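Local coordinates for insecticidal crystal protein Cry7Cal (Bacillus thuringiensis, PDB 5ZI1) that is an insecticidal three-domain delta-endotoxin, active against the locust Locusta migratoria manilensis and probably acting through receptor binding, at residues 255-268 against 398-412. Numbering follows the deposited sequence.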
loop_
_atom_site.group_PDB
_atom_site.type_symbol
_atom_site.label_atom_id
_atom_site.label_comp_id
_atom_site.label_asym_id
_atom_site.label_seq_id
_atom_site.Cartn_x
_atom_site.Cartn_y
_atom_site.Cartn_z
ATOM N N THR A 255 10.144 -7.324 -3.453
ATOM C CA THR A 255 11.473 -6.825 -3.775
ATOM C C THR A 255 12.036 -7.610 -4.960
ATOM O O THR A 255 11.490 -8.644 -5.366
ATOM C CB THR A 255 12.405 -6.930 -2.556
ATOM O OG1 THR A 255 12.248 -8.205 -1.910
ATOM C CG2 THR A 255 12.132 -5.817 -1.534
ATOM N N ASP A 256 13.134 -7.106 -5.533
ATOM C CA ASP A 256 13.686 -7.740 -6.730
ATOM C C ASP A 256 14.068 -9.190 -6.439
ATOM O O ASP A 256 14.456 -9.526 -5.312
ATOM C CB ASP A 256 14.911 -6.986 -7.241
ATOM C CG ASP A 256 14.581 -5.579 -7.698
ATOM O OD1 ASP A 256 13.369 -5.264 -7.832
ATOM O OD2 ASP A 256 15.530 -4.792 -7.931
ATOM N N PRO A 257 13.950 -10.078 -7.424
ATOM C CA PRO A 257 14.308 -11.483 -7.174
ATOM C C PRO A 257 15.757 -11.609 -6.724
ATOM O O PRO A 257 16.629 -10.837 -7.133
ATOM C CB PRO A 257 14.057 -12.165 -8.522
ATOM C CG PRO A 257 12.959 -11.253 -9.191
ATOM C CD PRO A 257 13.390 -9.862 -8.776
ATOM N N ILE A 258 15.993 -12.564 -5.829
ATOM C CA ILE A 258 17.333 -12.774 -5.259
ATOM C C ILE A 258 18.043 -13.720 -6.215
ATOM O O ILE A 258 18.053 -14.941 -6.054
ATOM C CB ILE A 258 17.277 -13.329 -3.834
ATOM C CG1 ILE A 258 16.389 -12.480 -2.921
ATOM C CG2 ILE A 258 18.680 -13.460 -3.259
ATOM C CD1 ILE A 258 16.220 -13.144 -1.571
ATOM N N GLY A 259 18.624 -13.140 -7.260
ATOM C CA GLY A 259 19.353 -13.903 -8.247
ATOM C C GLY A 259 20.622 -13.160 -8.610
ATOM O O GLY A 259 20.780 -11.975 -8.307
ATOM N N LEU A 260 21.539 -13.877 -9.260
ATOM C CA LEU A 260 22.820 -13.278 -9.608
ATOM C C LEU A 260 22.657 -12.293 -10.762
ATOM O O LEU A 260 22.083 -12.626 -11.799
ATOM C CB LEU A 260 23.821 -14.360 -9.978
ATOM C CG LEU A 260 25.215 -13.862 -10.357
ATOM C CD1 LEU A 260 25.929 -13.285 -9.134
ATOM C CD2 LEU A 260 26.008 -15.015 -10.950
ATOM N N THR A 261 23.143 -11.071 -10.566
ATOM C CA THR A 261 23.290 -10.092 -11.632
ATOM C C THR A 261 24.601 -9.344 -11.431
ATOM O O THR A 261 25.199 -9.369 -10.348
ATOM C CB THR A 261 22.143 -9.052 -11.677
ATOM O OG1 THR A 261 22.183 -8.248 -10.489
ATOM C CG2 THR A 261 20.793 -9.715 -11.814
ATOM N N GLY A 262 25.036 -8.662 -12.491
ATOM C CA GLY A 262 26.132 -7.724 -12.397
ATOM C C GLY A 262 27.529 -8.286 -12.612
ATOM O O GLY A 262 28.477 -7.500 -12.691
ATOM N N ILE A 263 27.697 -9.605 -12.695
ATOM C CA ILE A 263 29.030 -10.181 -12.900
ATOM C C ILE A 263 29.381 -10.238 -14.385
ATOM O O ILE A 263 30.474 -9.837 -14.793
ATOM C CB ILE A 263 29.122 -11.580 -12.246
ATOM C CG1 ILE A 263 28.607 -11.560 -10.805
ATOM C CG2 ILE A 263 30.555 -12.081 -12.257
ATOM C CD1 ILE A 263 29.297 -10.559 -9.930
ATOM N N ASN A 264 28.439 -10.727 -15.195
ATOM C CA ASN A 264 28.514 -10.771 -16.656
ATOM C C ASN A 264 29.836 -11.394 -17.125
ATOM O O ASN A 264 30.713 -10.757 -17.712
ATOM C CB ASN A 264 28.261 -9.376 -17.235
ATOM C CG ASN A 264 26.929 -8.789 -16.745
ATOM O OD1 ASN A 264 26.908 -7.935 -15.855
ATOM N ND2 ASN A 264 25.810 -9.287 -17.295
ATOM N N GLU A 265 29.935 -12.686 -16.808
ATOM C CA GLU A 265 30.914 -13.608 -17.356
ATOM C C GLU A 265 30.160 -14.866 -17.751
ATOM O O GLU A 265 29.127 -15.188 -17.160
ATOM C CB GLU A 265 32.039 -13.927 -16.340
ATOM C CG GLU A 265 32.906 -12.718 -16.034
ATOM C CD GLU A 265 33.825 -12.918 -14.854
ATOM O OE1 GLU A 265 33.950 -14.065 -14.374
ATOM O OE2 GLU A 265 34.421 -11.915 -14.398
ATOM N N THR A 266 30.662 -15.569 -18.768
ATOM C CA THR A 266 29.893 -16.686 -19.309
ATOM C C THR A 266 29.567 -17.720 -18.240
ATOM O O THR A 266 28.545 -18.408 -18.337
ATOM C CB THR A 266 30.636 -17.350 -20.469
ATOM O OG1 THR A 266 31.589 -18.282 -19.952
ATOM C CG2 THR A 266 31.350 -16.315 -21.311
ATOM N N LYS A 267 30.402 -17.832 -17.201
ATOM C CA LYS A 267 30.141 -18.812 -16.154
ATOM C C LYS A 267 29.191 -18.270 -15.089
ATOM O O LYS A 267 28.435 -19.034 -14.476
ATOM C CB LYS A 267 31.458 -19.243 -15.514
ATOM C CG LYS A 267 31.339 -20.396 -14.570
ATOM C CD LYS A 267 32.639 -21.192 -14.536
ATOM C CE LYS A 267 32.920 -21.685 -13.131
ATOM N NZ LYS A 267 34.291 -22.302 -12.977
ATOM N N TYR A 268 29.218 -16.966 -14.850
ATOM C CA TYR A 268 28.371 -16.329 -13.849
ATOM C C TYR A 268 27.404 -15.350 -14.521
ATOM O O TYR A 268 27.482 -14.138 -14.305
ATOM C CB TYR A 268 29.253 -15.633 -12.817
ATOM C CG TYR A 268 30.268 -16.565 -12.186
ATOM C CD1 TYR A 268 29.863 -17.563 -11.314
ATOM C CD2 TYR A 268 31.631 -16.452 -12.467
ATOM C CE1 TYR A 268 30.767 -18.423 -10.739
ATOM C CE2 TYR A 268 32.551 -17.306 -11.890
ATOM C CZ TYR A 268 32.114 -18.290 -11.027
ATOM O OH TYR A 268 33.008 -19.159 -10.442
ATOM N N ILE A 398 32.466 -20.198 -4.221
ATOM C CA ILE A 398 32.582 -19.252 -5.336
ATOM C C ILE A 398 33.244 -17.980 -4.825
ATOM O O ILE A 398 32.873 -17.495 -3.741
ATOM C CB ILE A 398 31.207 -18.950 -5.939
ATOM C CG1 ILE A 398 30.499 -20.232 -6.351
ATOM C CG2 ILE A 398 31.346 -18.070 -7.161
ATOM C CD1 ILE A 398 29.000 -20.064 -6.457
ATOM N N PRO A 399 34.240 -17.435 -5.528
ATOM C CA PRO A 399 34.870 -16.190 -5.072
ATOM C C PRO A 399 33.827 -15.105 -4.847
ATOM O O PRO A 399 32.863 -14.974 -5.610
ATOM C CB PRO A 399 35.822 -15.829 -6.216
ATOM C CG PRO A 399 36.077 -17.099 -6.932
ATOM C CD PRO A 399 34.841 -17.939 -6.774
ATOM N N SER A 400 34.037 -14.328 -3.780
ATOM C CA SER A 400 33.052 -13.347 -3.345
ATOM C C SER A 400 32.732 -12.339 -4.432
ATOM O O SER A 400 31.590 -11.867 -4.520
ATOM C CB SER A 400 33.561 -12.629 -2.105
ATOM O OG SER A 400 33.692 -13.562 -1.056
ATOM N N SER A 401 33.719 -11.993 -5.261
ATOM C CA SER A 401 33.505 -11.037 -6.336
ATOM C C SER A 401 32.673 -11.619 -7.468
ATOM O O SER A 401 32.313 -10.883 -8.391
ATOM C CB SER A 401 34.842 -10.540 -6.883
ATOM O OG SER A 401 35.479 -11.542 -7.657
ATOM N N LYS A 402 32.368 -12.912 -7.429
ATOM C CA LYS A 402 31.474 -13.536 -8.391
ATOM C C LYS A 402 30.079 -13.756 -7.821
ATOM O O LYS A 402 29.258 -14.429 -8.453
ATOM C CB LYS A 402 32.058 -14.866 -8.875
ATOM C CG LYS A 402 33.496 -14.772 -9.402
ATOM C CD LYS A 402 33.649 -13.749 -10.534
ATOM C CE LYS A 402 35.003 -13.920 -11.235
ATOM N NZ LYS A 402 35.651 -12.606 -11.544
ATOM N N CYS A 403 29.813 -13.238 -6.630
ATOM C CA CYS A 403 28.527 -13.366 -5.963
ATOM C C CYS A 403 27.920 -11.983 -5.818
ATOM O O CYS A 403 28.594 -10.964 -5.995
ATOM C CB CYS A 403 28.676 -14.045 -4.591
ATOM S SG CYS A 403 29.460 -15.671 -4.703
ATOM N N LYS A 404 26.630 -11.946 -5.492
ATOM C CA LYS A 404 25.951 -10.682 -5.266
ATOM C C LYS A 404 25.318 -10.719 -3.891
ATOM O O LYS A 404 24.505 -11.606 -3.598
ATOM C CB LYS A 404 24.903 -10.402 -6.342
ATOM C CG LYS A 404 24.113 -9.144 -6.052
ATOM C CD LYS A 404 23.106 -8.866 -7.121
ATOM C CE LYS A 404 22.442 -7.514 -6.893
ATOM N NZ LYS A 404 21.390 -7.584 -5.834
ATOM N N SER A 405 25.713 -9.780 -3.045
ATOM C CA SER A 405 25.076 -9.603 -1.755
ATOM C C SER A 405 24.046 -8.485 -1.861
ATOM O O SER A 405 24.222 -7.527 -2.620
ATOM C CB SER A 405 26.110 -9.287 -0.679
ATOM O OG SER A 405 26.765 -8.082 -0.998
ATOM N N THR A 406 22.964 -8.616 -1.095
ATOM C CA THR A 406 21.853 -7.668 -1.157
ATOM C C THR A 406 21.282 -7.459 0.236
ATOM O O THR A 406 21.149 -8.420 1.002
ATOM C CB THR A 406 20.744 -8.163 -2.091
ATOM O OG1 THR A 406 21.323 -8.535 -3.345
ATOM C CG2 THR A 406 19.635 -7.079 -2.308
ATOM N N TYR A 407 20.977 -6.191 0.555
ATOM C CA TYR A 407 20.168 -5.811 1.711
ATOM C C TYR A 407 18.775 -5.385 1.248
ATOM O O TYR A 407 18.636 -4.516 0.381
ATOM C CB TYR A 407 20.828 -4.670 2.488
ATOM C CG TYR A 407 21.745 -5.132 3.608
ATOM C CD1 TYR A 407 21.228 -5.500 4.839
ATOM C CD2 TYR A 407 23.125 -5.214 3.425
ATOM C CE1 TYR A 407 22.047 -5.934 5.867
ATOM C CE2 TYR A 407 23.952 -5.638 4.442
ATOM C CZ TYR A 407 23.410 -6.002 5.665
ATOM O OH TYR A 407 24.222 -6.438 6.695
ATOM N N SER A 408 17.744 -5.991 1.832
ATOM C CA SER A 408 16.374 -5.586 1.526
ATOM C C SER A 408 16.183 -4.089 1.728
ATOM O O SER A 408 15.491 -3.423 0.942
ATOM C CB SER A 408 15.395 -6.363 2.403
ATOM O OG SER A 408 15.525 -5.966 3.752
ATOM N N SER A 409 16.794 -3.547 2.782
ATOM C CA SER A 409 16.662 -2.141 3.118
ATOM C C SER A 409 17.224 -1.227 2.056
ATOM O O SER A 409 17.115 -0.009 2.204
ATOM C CB SER A 409 17.356 -1.851 4.445
ATOM O OG SER A 409 18.730 -2.231 4.389
ATOM N N ASP A 410 17.845 -1.765 1.007
ATOM C CA ASP A 410 18.259 -0.908 -0.094
ATOM C C ASP A 410 17.146 -0.671 -1.107
ATOM O O ASP A 410 17.249 0.271 -1.898
ATOM C CB ASP A 410 19.479 -1.494 -0.788
ATOM C CG ASP A 410 20.755 -1.163 -0.053
ATOM O OD1 ASP A 410 21.034 0.045 0.126
ATOM O OD2 ASP A 410 21.446 -2.106 0.389
ATOM N N GLN A 411 16.108 -1.510 -1.118
ATOM C CA GLN A 411 14.897 -1.234 -1.875
ATOM C C GLN A 411 13.778 -0.697 -0.995
ATOM O O GLN A 411 12.982 0.127 -1.457
ATOM C CB GLN A 411 14.417 -2.496 -2.598
ATOM C CG GLN A 411 15.348 -2.957 -3.706
ATOM C CD GLN A 411 15.145 -4.415 -4.076
ATOM O OE1 GLN A 411 14.043 -4.832 -4.448
ATOM N NE2 GLN A 411 16.220 -5.213 -3.970
ATOM N N LEU A 412 13.727 -1.131 0.268
ATOM C CA LEU A 412 12.725 -0.711 1.244
ATOM C C LEU A 412 13.467 -0.185 2.465
ATOM O O LEU A 412 13.723 -0.928 3.419
ATOM C CB LEU A 412 11.800 -1.864 1.620
ATOM C CG LEU A 412 10.924 -2.482 0.535
ATOM C CD1 LEU A 412 10.305 -3.746 1.078
ATOM C CD2 LEU A 412 9.836 -1.492 0.030
HETATM O O HOH W 1 16.003 -7.954 -3.787
HETATM O O HOH W 2 18.262 -8.449 -5.693
#
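K402 reaches into the loop carrying I263, E265 and Y268. K402 CB sits over the centre of the Y268 ring face, 3.8 Å from the centroid and only 8° off the normal, a CH-pi contact; K267 CG covers the opposite face of the same ring. K402 CG lies 3.7 Å from Y268 CE2, and the bend at chi2 (-56°) then sends CD on along the same side of the ring. K402 CD touches both Y268 CD2 and I263 CG2, and CE runs beside the carboxylate of E265. At the tip, K402 NZ makes a 3.2 Å salt bridge to E265 OE2, which accepts on its syn lone pair. Beyond the ring, I398 CG2 meets Y268 CE1 obliquely, and Y268 OH is hydrogen-bonded to D310 OD2.

L260 CD1 rests on the K402 carbonyl, while K404 lays its CD against T261 OG1 at 3.5 Å and turns at chi4 to give NZ to T406 OG1.

Q411 closes the far end. Its OE1 takes the D256 N-H at 2.7 Å, nearly straight (170°) and on a lone pair in the carbonyl plane; NE2 reaches D256 O through a water, so both ends of the amide are engaged and its rotation is fixed. The D256 carboxylate itself turns to R217 and R220 of helix 208-227.

Segment 255-268 thus runs along edge strand 404-407 of an antiparallel sheet in the toxin's middle domain, with strand 448-454 beside its start and the helix 208-227 of the N-terminal bundle packed against P257, Q411 and L412.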